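Local coordinates for prolyl 4-hydroxylase (Phytophthora capsici LT1534, PDB 6IUQ), which probably hydroxylates prolyl residues of protein substrates, using iron(II) and, as in related oxygenases, 2-oxoglutarate and molecular oxygen, at residues A[172-178]-A[199-204]; A[129-133]-A[231-235]; A[11-17]-A[46-51]. All coordinates share one frame; numbering follows the deposited sequence.

Contact 1: A[172-178]-A[199-204]; sequences LYLNEGW and APKMDR
Trp-178 lays one face of its indole over Ala-199 and Pro-200. Ala-199 CB lies 3.6 Å from the centroid of the six-membered ring and Pro-200 CD 3.7 Å from that of the five-membered ring, giving two adjacent CH-pi contacts, while the indole NE1 donates to Gly-183 O. The same proline serves a second aromatic: its CB stands over one face of the Tyr-173 ring, 3.9 Å from the centroid. The contact belongs to the double-stranded beta-helix core, where the end of strand 166-173 meets the loop leading into its antiparallel neighbour 204-209.

Asn-175 donates to this loop in the plane of its amide. With CG beside the backbone N (chi1 -45°), ND2 reaches Pro-200 O at 2.9 Å, lying in the carbonyl plane on a lone pair, and OD1 accepts from Tyr-225 N. Backbone bonds hold the other end: Tyr-173 N donates to Arg-204 O (2.9 Å), and Asp-203 N to Tyr-173 O (2.7 Å). Type II turns at 175-178 and 201-204 shape the two segments. From the second turn, the bent chain of the selenomethionine Met-202 crosses Glu-176 at an angle, CG to CG, and sets its SE 3.7 Å from Leu-174 CD2.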
ATOM      1  N   LEU A 172       3.432  -1.351   8.132  1.00 15.91           N
ATOM      2  CA  LEU A 172       4.312  -1.969   9.109  1.00 16.79           C
ATOM      3  C   LEU A 172       3.875  -3.396   9.397  1.00 23.20           C
ATOM      4  O   LEU A 172       2.767  -3.632   9.904  1.00 19.21           O
ATOM      5  CB  LEU A 172       4.347  -1.177  10.414  1.00 21.81           C
ATOM      6  CG  LEU A 172       5.120  -1.858  11.564  1.00 24.32           C
ATOM      7  CD1 LEU A 172       6.546  -2.228  11.209  1.00 18.00           C
ATOM      8  CD2 LEU A 172       5.106  -0.995  12.818  1.00 23.85           C
ATOM      9  N   TYR A 173       4.750  -4.342   9.068  1.00 21.36           N
ATOM     10  CA  TYR A 173       4.455  -5.756   9.244  1.00 21.78           C
ATOM     11  C   TYR A 173       5.005  -6.273  10.576  1.00 25.91           C
ATOM     12  O   TYR A 173       6.071  -5.856  11.039  1.00 21.13           O
ATOM     13  CB  TYR A 173       5.005  -6.568   8.061  1.00 22.27           C
ATOM     14  CG  TYR A 173       4.239  -6.269   6.789  1.00 23.77           C
ATOM     15  CD1 TYR A 173       2.887  -6.579   6.694  1.00 21.35           C
ATOM     16  CD2 TYR A 173       4.848  -5.633   5.711  1.00 18.53           C
ATOM     17  CE1 TYR A 173       2.167  -6.296   5.558  1.00 21.92           C
ATOM     18  CE2 TYR A 173       4.137  -5.338   4.569  1.00 20.92           C
ATOM     19  CZ  TYR A 173       2.794  -5.680   4.498  1.00 27.03           C
ATOM     20  OH  TYR A 173       2.056  -5.400   3.382  1.00 31.59           O
ATOM     21  N   LEU A 174       4.257  -7.186  11.185  1.00 25.67           N
ATOM     22  CA  LEU A 174       4.483  -7.558  12.566  1.00 31.33           C
ATOM     23  C   LEU A 174       4.269  -9.051  12.800  1.00 33.10           C
ATOM     24  O   LEU A 174       3.611  -9.445  13.757  1.00 34.11           O
ATOM     25  CB  LEU A 174       3.565  -6.741  13.477  1.00 27.59           C
ATOM     26  CG  LEU A 174       3.843  -5.236  13.562  1.00 29.69           C
ATOM     27  CD1 LEU A 174       2.755  -4.494  14.299  1.00 27.59           C
ATOM     28  CD2 LEU A 174       5.160  -4.981  14.255  1.00 25.61           C
ATOM     29  N   ASN A 175       4.829  -9.875  11.919  1.00 31.10           N
ATOM     30  CA  ASN A 175       4.709 -11.324  12.043  1.00 31.74           C
ATOM     31  C   ASN A 175       6.078 -11.963  12.297  1.00 33.69           C
ATOM     32  O   ASN A 175       6.907 -12.065  11.383  1.00 31.74           O
ATOM     33  CB  ASN A 175       4.052 -11.897  10.781  1.00 31.85           C
ATOM     34  CG  ASN A 175       2.836 -11.077  10.341  1.00 37.04           C
ATOM     35  OD1 ASN A 175       1.786 -11.071  11.010  1.00 30.93           O
ATOM     36  ND2 ASN A 175       2.983 -10.356   9.228  1.00 32.06           N
ATOM     37  N   GLU A 176       6.334 -12.379  13.536  1.00 41.26           N
ATOM     38  CA  GLU A 176       7.675 -12.863  13.879  1.00 38.70           C
ATOM     39  C   GLU A 176       7.912 -14.296  13.428  1.00 40.65           C
ATOM     40  O   GLU A 176       7.047 -15.159  13.559  1.00 39.24           O
ATOM     41  CB  GLU A 176       7.943 -12.742  15.378  1.00 45.19           C
ATOM     42  CG  GLU A 176       9.217 -11.938  15.643  1.00 53.88           C
ATOM     43  CD  GLU A 176       9.785 -12.138  17.025  1.00 60.16           C
ATOM     44  OE1 GLU A 176       9.047 -11.919  18.010  1.00 66.23           O
ATOM     45  OE2 GLU A 176      10.983 -12.496  17.122  1.00 62.45           O
ATOM     46  N   GLY A 177       9.095 -14.534  12.879  1.00 40.78           N
ATOM     47  CA  GLY A 177       9.434 -15.846  12.375  1.00 47.22           C
ATOM     48  C   GLY A 177       8.532 -16.255  11.229  1.00 48.73           C
ATOM     49  O   GLY A 177       8.221 -17.442  11.084  1.00 50.94           O
ATOM     50  N   TRP A 178       8.092 -15.277  10.432  1.00 46.40           N
ATOM     51  CA  TRP A 178       7.374 -15.564   9.193  1.00 38.04           C
ATOM     52  C   TRP A 178       8.240 -16.519   8.380  1.00 34.51           C
ATOM     53  O   TRP A 178       9.460 -16.378   8.362  1.00 36.65           O
ATOM     54  CB  TRP A 178       7.073 -14.278   8.393  1.00 36.81           C
ATOM     55  CG  TRP A 178       6.356 -14.547   7.085  1.00 29.33           C
ATOM     56  CD1 TRP A 178       5.002 -14.559   6.871  1.00 25.53           C
ATOM     57  CD2 TRP A 178       6.961 -14.889   5.832  1.00 26.11           C
ATOM     58  NE1 TRP A 178       4.732 -14.862   5.555  1.00 29.89           N
ATOM     59  CE2 TRP A 178       5.915 -15.080   4.899  1.00 27.08           C
ATOM     60  CE3 TRP A 178       8.282 -15.039   5.406  1.00 28.73           C
ATOM     61  CZ2 TRP A 178       6.152 -15.414   3.566  1.00 31.15           C
ATOM     62  CZ3 TRP A 178       8.517 -15.387   4.063  1.00 32.89           C
ATOM     63  CH2 TRP A 178       7.454 -15.561   3.166  1.00 29.79           C
ATOM     64  N   ALA A 199       7.556 -10.300   1.528  1.00 23.96           N
ATOM     65  CA  ALA A 199       7.096 -11.058   2.686  1.00 24.56           C
ATOM     66  C   ALA A 199       6.768 -10.111   3.833  1.00 20.75           C
ATOM     67  O   ALA A 199       7.456  -9.116   4.028  1.00 25.30           O
ATOM     68  CB  ALA A 199       8.164 -12.081   3.111  1.00 22.47           C
ATOM     69  N   PRO A 200       5.720 -10.410   4.602  1.00 20.04           N
ATOM     70  CA  PRO A 200       5.352  -9.519   5.708  1.00 25.99           C
ATOM     71  C   PRO A 200       6.167  -9.786   6.989  1.00 24.92           C
ATOM     72  O   PRO A 200       5.614 -10.128   8.030  1.00 21.59           O
ATOM     73  CB  PRO A 200       3.874  -9.841   5.919  1.00 22.34           C
ATOM     74  CG  PRO A 200       3.814 -11.314   5.628  1.00 23.40           C
ATOM     75  CD  PRO A 200       4.797 -11.551   4.494  1.00 23.55           C
ATOM     76  N   LYS A 201       7.481  -9.622   6.906  1.00 23.88           N
ATOM     77  CA  LYS A 201       8.337  -9.890   8.052  1.00 25.22           C
ATOM     78  C   LYS A 201       8.190  -8.859   9.158  1.00 26.52           C
ATOM     79  O   LYS A 201       7.909  -7.685   8.903  1.00 24.15           O
ATOM     80  CB  LYS A 201       9.790  -9.965   7.607  1.00 27.32           C
ATOM     81  CG  LYS A 201       9.996 -11.100   6.647  1.00 27.34           C
ATOM     82  CD  LYS A 201      11.439 -11.324   6.297  1.00 33.55           C
ATOM     83  CE  LYS A 201      11.573 -12.712   5.648  1.00 41.27           C
ATOM     84  NZ  LYS A 201      12.691 -12.770   4.677  1.00 40.84           N
HETATM   85  N   MSE A 202       8.358  -9.340  10.387  1.00 26.10           N
HETATM   86  CA  MSE A 202       8.366  -8.540  11.593  1.00 25.36           C
HETATM   87  C   MSE A 202       9.259  -7.311  11.423  1.00 27.96           C
HETATM   88  O   MSE A 202      10.413  -7.430  11.003  1.00 25.97           O
HETATM   89  CB  MSE A 202       8.852  -9.398  12.776  1.00 31.49           C
HETATM   90  CG  MSE A 202       9.007  -8.684  14.126  1.00 30.69           C
HETATM   91 SE   MSE A 202       7.348  -7.935  14.801  1.00 73.44          SE
HETATM   92  CE  MSE A 202       7.532  -8.221  16.729  1.00 39.57           C
ATOM     93  N   ASP A 203       8.703  -6.141  11.725  1.00 20.97           N
ATOM     94  CA  ASP A 203       9.449  -4.888  11.750  1.00 23.62           C
ATOM     95  C   ASP A 203       9.931  -4.475  10.351  1.00 24.83           C
ATOM     96  O   ASP A 203      10.886  -3.709  10.199  1.00 26.30           O
ATOM     97  CB  ASP A 203      10.624  -4.984  12.727  1.00 23.29           C
ATOM     98  CG  ASP A 203      11.146  -3.629  13.127  1.00 29.41           C
ATOM     99  OD1 ASP A 203      10.361  -2.657  13.015  1.00 28.49           O
ATOM    100  OD2 ASP A 203      12.334  -3.522  13.532  1.00 26.61           O
ATOM    101  N   ARG A 204       9.249  -4.973   9.328  1.00 20.84           N
ATOM    102  CA  ARG A 204       9.479  -4.513   7.969  1.00 22.17           C
ATOM    103  C   ARG A 204       8.470  -3.437   7.586  1.00 18.79           C
ATOM    104  O   ARG A 204       7.271  -3.590   7.808  1.00 21.23           O
ATOM    105  CB  ARG A 204       9.400  -5.680   6.986  1.00 21.77           C
ATOM    106  CG  ARG A 204       9.345  -5.249   5.535  1.00 20.62           C
ATOM    107  CD  ARG A 204       9.416  -6.463   4.634  1.00 23.74           C
ATOM    108  NE  ARG A 204      10.785  -6.939   4.458  1.00 22.78           N
ATOM    109  CZ  ARG A 204      11.116  -8.045   3.798  1.00 30.80           C
ATOM    110  NH1 ARG A 204      10.170  -8.828   3.265  1.00 26.12           N
ATOM    111  NH2 ARG A 204      12.396  -8.372   3.673  1.00 28.62           N
TER

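Contact 2: A[129-133]-A[231-235]; sequences QYDLQ and LDGAK
Leu-132 and Gly-233 face each other in a single backbone bridge, with their CA atoms 4.6 Å apart. Two direct backbone hydrogen bonds accompany it. Ala-234 N donates to Asp-131 O at 3.2 Å, whereas the bond from Gln-133 N to Asp-232 O is weak. Asp-232 O also receives a CA-H...O contact from Leu-132 CA at 3.4 Å.

Water carries the pairing further: one molecule donates to Tyr-130 O at 2.6 Å and accepts from Lys-235 N at 3.2 Å. Among charged groups, Lys-235 bends at chi3 (-55°) and brings its NZ to Gln-129 O in a weak bond of 3.2 Å; its ammonium does not touch the Asp-131 carboxylate. That carboxylate instead sets OD2 against the methyl of Ala-234.

The apolar part is small. Leu-132 turns its CD2 branch toward the strand end, 4.2 Å from Leu-231 CB, and both leucines also pack on Leu-123 of helix 118-126. A short bridge thus fastens the loop after that helix to the end of strand 224-232, within the larger sheet of the double-stranded beta-helix fold, against which helices pack in 2-oxoglutarate oxygenases.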
ATOM      1  N   GLN A 129       7.143  17.984  -3.214  1.00 29.61           N
ATOM      2  CA  GLN A 129       6.157  18.072  -4.282  1.00 30.23           C
ATOM      3  C   GLN A 129       4.875  17.281  -3.992  1.00 31.58           C
ATOM      4  O   GLN A 129       3.844  17.544  -4.614  1.00 30.15           O
ATOM      5  CB  GLN A 129       6.765  17.616  -5.612  1.00 25.66           C
ATOM      6  CG  GLN A 129       7.318  16.198  -5.655  1.00 25.97           C
ATOM      7  CD  GLN A 129       8.787  16.120  -5.234  1.00 27.48           C
ATOM      8  OE1 GLN A 129       9.263  16.905  -4.415  1.00 26.92           O
ATOM      9  NE2 GLN A 129       9.506  15.176  -5.804  1.00 28.63           N
ATOM     10  N   TYR A 130       4.925  16.331  -3.057  1.00 24.85           N
ATOM     11  CA  TYR A 130       3.744  15.510  -2.766  1.00 26.39           C
ATOM     12  C   TYR A 130       2.722  16.286  -1.940  1.00 24.26           C
ATOM     13  O   TYR A 130       1.557  15.889  -1.855  1.00 23.19           O
ATOM     14  CB  TYR A 130       4.104  14.227  -2.009  1.00 23.73           C
ATOM     15  CG  TYR A 130       4.922  13.199  -2.763  1.00 27.30           C
ATOM     16  CD1 TYR A 130       5.349  13.410  -4.080  1.00 19.38           C
ATOM     17  CD2 TYR A 130       5.251  11.994  -2.147  1.00 23.90           C
ATOM     18  CE1 TYR A 130       6.104  12.458  -4.739  1.00 19.76           C
ATOM     19  CE2 TYR A 130       6.019  11.049  -2.795  1.00 21.73           C
ATOM     20  CZ  TYR A 130       6.439  11.283  -4.079  1.00 22.91           C
ATOM     21  OH  TYR A 130       7.183  10.318  -4.695  1.00 22.46           O
ATOM     22  N   ASP A 131       3.179  17.354  -1.299  1.00 24.89           N
ATOM     23  CA  ASP A 131       2.297  18.247  -0.555  1.00 27.48           C
ATOM     24  C   ASP A 131       1.536  17.522   0.551  1.00 25.30           C
ATOM     25  O   ASP A 131       0.319  17.661   0.668  1.00 27.63           O
ATOM     26  CB  ASP A 131       1.306  18.908  -1.507  1.00 31.27           C
ATOM     27  CG  ASP A 131       0.761  20.205  -0.963  1.00 45.05           C
ATOM     28  OD1 ASP A 131       1.149  20.582   0.169  1.00 47.35           O
ATOM     29  OD2 ASP A 131      -0.062  20.840  -1.665  1.00 52.04           O
ATOM     30  N   LEU A 132       2.248  16.743   1.358  1.00 21.28           N
ATOM     31  CA  LEU A 132       1.604  15.957   2.405  1.00 24.66           C
ATOM     32  C   LEU A 132       1.124  16.860   3.547  1.00 26.88           C
ATOM     33  O   LEU A 132       1.650  17.947   3.769  1.00 29.76           O
ATOM     34  CB  LEU A 132       2.559  14.875   2.928  1.00 16.93           C
ATOM     35  CG  LEU A 132       3.038  13.872   1.879  1.00 23.04           C
ATOM     36  CD1 LEU A 132       4.050  12.914   2.477  1.00 24.47           C
ATOM     37  CD2 LEU A 132       1.869  13.105   1.222  1.00 19.27           C
ATOM     38  N   GLN A 133       0.115  16.395   4.266  1.00 30.36           N
ATOM     39  CA  GLN A 133      -0.542  17.213   5.260  1.00 29.85           C
ATOM     40  C   GLN A 133      -0.301  16.734   6.691  1.00 30.54           C
ATOM     41  O   GLN A 133      -0.379  15.540   6.985  1.00 25.35           O
ATOM     42  CB  GLN A 133      -2.039  17.249   4.976  1.00 35.90           C
ATOM     43  CG  GLN A 133      -2.430  17.697   3.560  1.00 32.98           C
ATOM     44  CD  GLN A 133      -2.247  19.177   3.362  1.00 35.22           C
ATOM     45  OE1 GLN A 133      -1.315  19.617   2.687  1.00 44.44           O
ATOM     46  NE2 GLN A 133      -3.127  19.963   3.965  1.00 37.59           N
ATOM     47  N   LEU A 231      -0.846   8.647   4.257  1.00 19.20           N
ATOM     48  CA  LEU A 231      -0.638  10.085   4.276  1.00 17.11           C
ATOM     49  C   LEU A 231      -1.325  10.736   3.082  1.00 20.56           C
ATOM     50  O   LEU A 231      -1.076  10.354   1.930  1.00 22.70           O
ATOM     51  CB  LEU A 231       0.863  10.381   4.297  1.00 15.99           C
ATOM     52  CG  LEU A 231       1.571   9.749   5.506  1.00 21.67           C
ATOM     53  CD1 LEU A 231       3.004  10.190   5.604  1.00 24.61           C
ATOM     54  CD2 LEU A 231       0.808  10.033   6.834  1.00 21.09           C
ATOM     55  N   ASP A 232      -2.207  11.700   3.335  1.00 19.85           N
ATOM     56  CA  ASP A 232      -2.916  12.364   2.230  1.00 25.10           C
ATOM     57  C   ASP A 232      -2.089  13.446   1.536  1.00 23.51           C
ATOM     58  O   ASP A 232      -1.235  14.073   2.144  1.00 26.04           O
ATOM     59  CB  ASP A 232      -4.223  12.991   2.706  1.00 25.86           C
ATOM     60  CG  ASP A 232      -5.221  11.969   3.213  1.00 38.00           C
ATOM     61  OD1 ASP A 232      -5.066  10.739   2.956  1.00 26.19           O
ATOM     62  OD2 ASP A 232      -6.187  12.418   3.869  1.00 40.80           O
ATOM     63  N   GLY A 233      -2.361  13.662   0.251  1.00 23.15           N
ATOM     64  CA  GLY A 233      -1.710  14.717  -0.498  1.00 25.69           C
ATOM     65  C   GLY A 233      -2.739  15.717  -0.998  1.00 28.19           C
ATOM     66  O   GLY A 233      -3.834  15.333  -1.428  1.00 30.14           O
ATOM     67  N   ALA A 234      -2.394  16.999  -0.955  1.00 28.08           N
ATOM     68  CA  ALA A 234      -3.324  18.046  -1.368  1.00 30.67           C
ATOM     69  C   ALA A 234      -3.592  18.052  -2.888  1.00 32.13           C
ATOM     70  O   ALA A 234      -4.614  18.569  -3.336  1.00 40.34           O
ATOM     71  CB  ALA A 234      -2.794  19.413  -0.922  1.00 26.25           C
ATOM     72  N   LYS A 235      -2.680  17.483  -3.672  1.00 29.86           N
ATOM     73  CA  LYS A 235      -2.733  17.608  -5.134  1.00 33.81           C
ATOM     74  C   LYS A 235      -3.062  16.308  -5.835  1.00 35.70           C
ATOM     75  O   LYS A 235      -2.883  16.191  -7.049  1.00 34.94           O
ATOM     76  CB  LYS A 235      -1.406  18.122  -5.681  1.00 29.19           C
ATOM     77  CG  LYS A 235      -1.073  19.541  -5.265  1.00 38.59           C
ATOM     78  CD  LYS A 235       0.116  20.057  -6.061  1.00 42.32           C
ATOM     79  CE  LYS A 235       1.307  19.120  -5.932  1.00 43.28           C
ATOM     80  NZ  LYS A 235       2.521  19.629  -6.642  1.00 49.51           N
TER
HETATM   81  O   HOH W   1      -0.446  15.238  -3.431  1.00 27.84           O

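Contact 3: A[11-17]-A[46-51]; sequences ESFTRDY and HGWASA
Trp-48 spreads one indole face under the N-terminal arm, where it is overlaid mainly by backbone atoms of residues 15-16. Asp-16 N lies over this face toward its rim, 3.4 Å above the plane, and Arg-15 CA makes a CH-pi contact 4.2 Å from the centroid of the five-membered ring. Thr-14 O is 3.8 Å from Trp-48 CG. Arg-15 CG touches Trp-48 CZ2 at 4.0 Å, the two side chains crossing at a slant, and the guanidinium goes on to a salt bridge with Glu-109.

Phe-13 sits on the helix itself. Its CG lies between the backbone N and the carbonyl carbon (chi1 72°), and the ring lies over Ala-51, whose CB is 3.7 Å from the centroid and almost on the ring normal. Phe-13 CB rests against Gly-47 C at 3.3 Å, where the arm comes closest to the helix backbone.

At the polar end, His-46 ND1 donates to the syn lone pair of Glu-11 OE1 at 3.1 Å and 178°, with carboxylate and imidazole nearly coplanar. His-46 NE2 is hydrogen-bonded to Glu-176 OE2, so two carboxylates probably favour the protonated ring. Water joins Glu-11 O to Gly-47 O, and another joins Glu-11 OE2 to Ser-50 OG.

The contact is an extended arm laid across the first turns of helix 46-61, ending at Asp-16, the N-cap of helix 17-23.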
ATOM      1  N   GLU A  11       9.383  -7.467  26.392  1.00 36.55           N
ATOM      2  CA  GLU A  11      10.765  -7.155  26.054  1.00 36.39           C
ATOM      3  C   GLU A  11      11.050  -5.672  26.259  1.00 34.56           C
ATOM      4  O   GLU A  11      10.180  -4.832  26.062  1.00 38.22           O
ATOM      5  CB  GLU A  11      11.052  -7.565  24.610  1.00 40.92           C
ATOM      6  CG  GLU A  11      12.387  -7.086  24.068  1.00 44.61           C
ATOM      7  CD  GLU A  11      12.644  -7.585  22.656  1.00 45.81           C
ATOM      8  OE1 GLU A  11      13.457  -6.954  21.921  1.00 41.34           O
ATOM      9  OE2 GLU A  11      12.028  -8.612  22.294  1.00 44.08           O
ATOM     10  N   SER A  12      12.264  -5.346  26.666  1.00 32.14           N
ATOM     11  CA  SER A  12      12.602  -3.958  26.884  1.00 40.81           C
ATOM     12  C   SER A  12      12.688  -3.258  25.527  1.00 36.00           C
ATOM     13  O   SER A  12      13.069  -3.874  24.537  1.00 40.45           O
ATOM     14  CB  SER A  12      13.909  -3.844  27.670  1.00 34.47           C
ATOM     15  OG  SER A  12      15.025  -3.997  26.823  1.00 40.29           O
ATOM     16  N   PHE A  13      12.309  -1.986  25.465  1.00 30.04           N
ATOM     17  CA  PHE A  13      12.366  -1.271  24.192  1.00 33.60           C
ATOM     18  C   PHE A  13      12.567   0.224  24.361  1.00 31.81           C
ATOM     19  O   PHE A  13      12.389   0.773  25.439  1.00 33.15           O
ATOM     20  CB  PHE A  13      11.093  -1.515  23.384  1.00 29.99           C
ATOM     21  CG  PHE A  13       9.886  -0.821  23.942  1.00 30.41           C
ATOM     22  CD1 PHE A  13       9.174  -1.382  24.989  1.00 27.41           C
ATOM     23  CD2 PHE A  13       9.458   0.393  23.410  1.00 26.80           C
ATOM     24  CE1 PHE A  13       8.055  -0.741  25.508  1.00 33.87           C
ATOM     25  CE2 PHE A  13       8.341   1.039  23.913  1.00 27.25           C
ATOM     26  CZ  PHE A  13       7.635   0.474  24.967  1.00 28.05           C
ATOM     27  N   THR A  14      12.923   0.874  23.265  1.00 35.58           N
ATOM     28  CA  THR A  14      13.060   2.319  23.237  1.00 35.94           C
ATOM     29  C   THR A  14      12.154   2.913  22.173  1.00 35.76           C
ATOM     30  O   THR A  14      12.241   2.545  20.999  1.00 35.21           O
ATOM     31  CB  THR A  14      14.506   2.752  22.931  1.00 38.03           C
ATOM     32  OG1 THR A  14      15.414   1.984  23.726  1.00 44.10           O
ATOM     33  CG2 THR A  14      14.683   4.220  23.242  1.00 34.41           C
ATOM     34  N   ARG A  15      11.276   3.819  22.584  1.00 35.39           N
ATOM     35  CA  ARG A  15      10.528   4.614  21.632  1.00 30.27           C
ATOM     36  C   ARG A  15      11.537   5.519  20.928  1.00 32.95           C
ATOM     37  O   ARG A  15      11.823   6.613  21.403  1.00 38.09           O
ATOM     38  CB  ARG A  15       9.446   5.424  22.337  1.00 25.37           C
ATOM     39  CG  ARG A  15       8.531   6.187  21.421  1.00 26.76           C
ATOM     40  CD  ARG A  15       7.560   6.996  22.250  1.00 28.26           C
ATOM     41  NE  ARG A  15       6.724   6.154  23.107  1.00 27.27           N
ATOM     42  CZ  ARG A  15       5.945   6.634  24.074  1.00 31.78           C
ATOM     43  NH1 ARG A  15       5.920   7.942  24.319  1.00 25.54           N
ATOM     44  NH2 ARG A  15       5.206   5.812  24.806  1.00 29.01           N
ATOM     45  N   ASP A  16      12.086   5.049  19.809  1.00 34.66           N
ATOM     46  CA  ASP A  16      13.261   5.689  19.205  1.00 37.09           C
ATOM     47  C   ASP A  16      12.931   6.481  17.936  1.00 31.31           C
ATOM     48  O   ASP A  16      13.174   6.009  16.817  1.00 27.33           O
ATOM     49  CB  ASP A  16      14.342   4.636  18.894  1.00 31.87           C
ATOM     50  CG  ASP A  16      15.743   5.249  18.786  1.00 38.91           C
ATOM     51  OD1 ASP A  16      15.842   6.491  18.627  1.00 34.49           O
ATOM     52  OD2 ASP A  16      16.744   4.492  18.859  1.00 42.06           O
ATOM     53  N   TYR A  17      12.416   7.693  18.136  1.00 26.52           N
ATOM     54  CA  TYR A  17      11.989   8.575  17.057  1.00 26.49           C
ATOM     55  C   TYR A  17      13.079   8.916  16.067  1.00 27.57           C
ATOM     56  O   TYR A  17      12.817   9.025  14.882  1.00 27.78           O
ATOM     57  CB  TYR A  17      11.461   9.890  17.615  1.00 29.96           C
ATOM     58  CG  TYR A  17      10.197   9.815  18.433  1.00 40.95           C
ATOM     59  CD1 TYR A  17       9.032   9.259  17.908  1.00 33.92           C
ATOM     60  CD2 TYR A  17      10.154  10.350  19.722  1.00 38.36           C
ATOM     61  CE1 TYR A  17       7.862   9.221  18.657  1.00 33.35           C
ATOM     62  CE2 TYR A  17       8.992  10.320  20.475  1.00 38.04           C
ATOM     63  CZ  TYR A  17       7.847   9.759  19.932  1.00 40.33           C
ATOM     64  OH  TYR A  17       6.692   9.725  20.678  1.00 43.36           O
ATOM     65  N   HIS A  46      13.479  -4.248  17.142  1.00 29.44           N
ATOM     66  CA  HIS A  46      12.692  -5.398  17.541  1.00 28.94           C
ATOM     67  C   HIS A  46      11.854  -5.171  18.792  1.00 28.48           C
ATOM     68  O   HIS A  46      10.707  -5.624  18.869  1.00 28.38           O
ATOM     69  CB  HIS A  46      13.603  -6.612  17.751  1.00 33.88           C
ATOM     70  CG  HIS A  46      12.849  -7.870  18.035  1.00 32.07           C
ATOM     71  ND1 HIS A  46      12.572  -8.297  19.314  1.00 36.25           N
ATOM     72  CD2 HIS A  46      12.258  -8.759  17.202  1.00 43.86           C
ATOM     73  CE1 HIS A  46      11.868  -9.414  19.258  1.00 43.04           C
ATOM     74  NE2 HIS A  46      11.663  -9.714  17.988  1.00 48.31           N
ATOM     75  N   GLY A  47      12.417  -4.482  19.778  1.00 26.56           N
ATOM     76  CA  GLY A  47      11.691  -4.235  21.014  1.00 24.35           C
ATOM     77  C   GLY A  47      10.469  -3.378  20.746  1.00 25.06           C
ATOM     78  O   GLY A  47       9.354  -3.721  21.140  1.00 24.36           O
ATOM     79  N   TRP A  48      10.687  -2.271  20.045  1.00 24.75           N
ATOM     80  CA  TRP A  48       9.631  -1.303  19.761  1.00 24.77           C
ATOM     81  C   TRP A  48       8.523  -1.926  18.897  1.00 25.58           C
ATOM     82  O   TRP A  48       7.341  -1.808  19.226  1.00 23.16           O
ATOM     83  CB  TRP A  48      10.240  -0.063  19.100  1.00 23.65           C
ATOM     84  CG  TRP A  48       9.335   1.141  19.005  1.00 27.49           C
ATOM     85  CD1 TRP A  48       8.099   1.299  19.568  1.00 22.66           C
ATOM     86  CD2 TRP A  48       9.601   2.347  18.273  1.00 23.67           C
ATOM     87  NE1 TRP A  48       7.583   2.536  19.234  1.00 25.74           N
ATOM     88  CE2 TRP A  48       8.484   3.191  18.434  1.00 26.15           C
ATOM     89  CE3 TRP A  48      10.674   2.788  17.490  1.00 25.03           C
ATOM     90  CZ2 TRP A  48       8.415   4.453  17.851  1.00 21.50           C
ATOM     91  CZ3 TRP A  48      10.603   4.030  16.910  1.00 28.07           C
ATOM     92  CH2 TRP A  48       9.480   4.852  17.089  1.00 25.34           C
ATOM     93  N   ALA A  49       8.897  -2.613  17.821  1.00 23.07           N
ATOM     94  CA  ALA A  49       7.926  -3.379  17.036  1.00 23.37           C
ATOM     95  C   ALA A  49       7.151  -4.404  17.875  1.00 25.17           C
ATOM     96  O   ALA A  49       5.938  -4.558  17.707  1.00 27.06           O
ATOM     97  CB  ALA A  49       8.613  -4.078  15.876  1.00 23.37           C
ATOM     98  N   SER A  50       7.834  -5.101  18.778  1.00 23.86           N
ATOM     99  CA  SER A  50       7.155  -6.049  19.671  1.00 25.78           C
ATOM    100  C   SER A  50       6.132  -5.378  20.580  1.00 24.30           C
ATOM    101  O   SER A  50       5.031  -5.902  20.796  1.00 27.22           O
ATOM    102  CB  SER A  50       8.165  -6.801  20.546  1.00 29.09           C
ATOM    103  OG  SER A  50       8.937  -7.704  19.784  1.00 40.03           O
ATOM    104  N   ALA A  51       6.523  -4.241  21.145  1.00 22.61           N
ATOM    105  CA  ALA A  51       5.633  -3.441  21.982  1.00 23.09           C
ATOM    106  C   ALA A  51       4.335  -3.056  21.254  1.00 23.57           C
ATOM    107  O   ALA A  51       3.252  -3.167  21.817  1.00 22.27           O
ATOM    108  CB  ALA A  51       6.351  -2.205  22.454  1.00 20.03           C
TER
HETATM  109  O   HOH W   2       8.501  -4.633  23.753  1.00 29.64           O
HETATM  110  O   HOH W   3       9.535  -9.874  22.072  1.00 52.46           O

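In the fold
From the N terminus, contact 3 closes first: the arm 11-17 is brought back onto the start of helix 46-61 after a loop holding helices 17-23 and 26-35 and strand 37-40. The chain next passes 129-133, the first half of contact 2, whose partner 231-235 comes only after most of the beta core. Contact 1 is nested inside this long loop, joining the neighbouring strands 166-173 and 204-209. Contacts 1 and 2 reach the same sheet from opposite sides of the chain centre, their centres 28 Å apart. Contacts 1 and 3 touch, Glu-176 meeting His-46 and Met-202 packing on Ser-50, which ties helix 46-61 to the core.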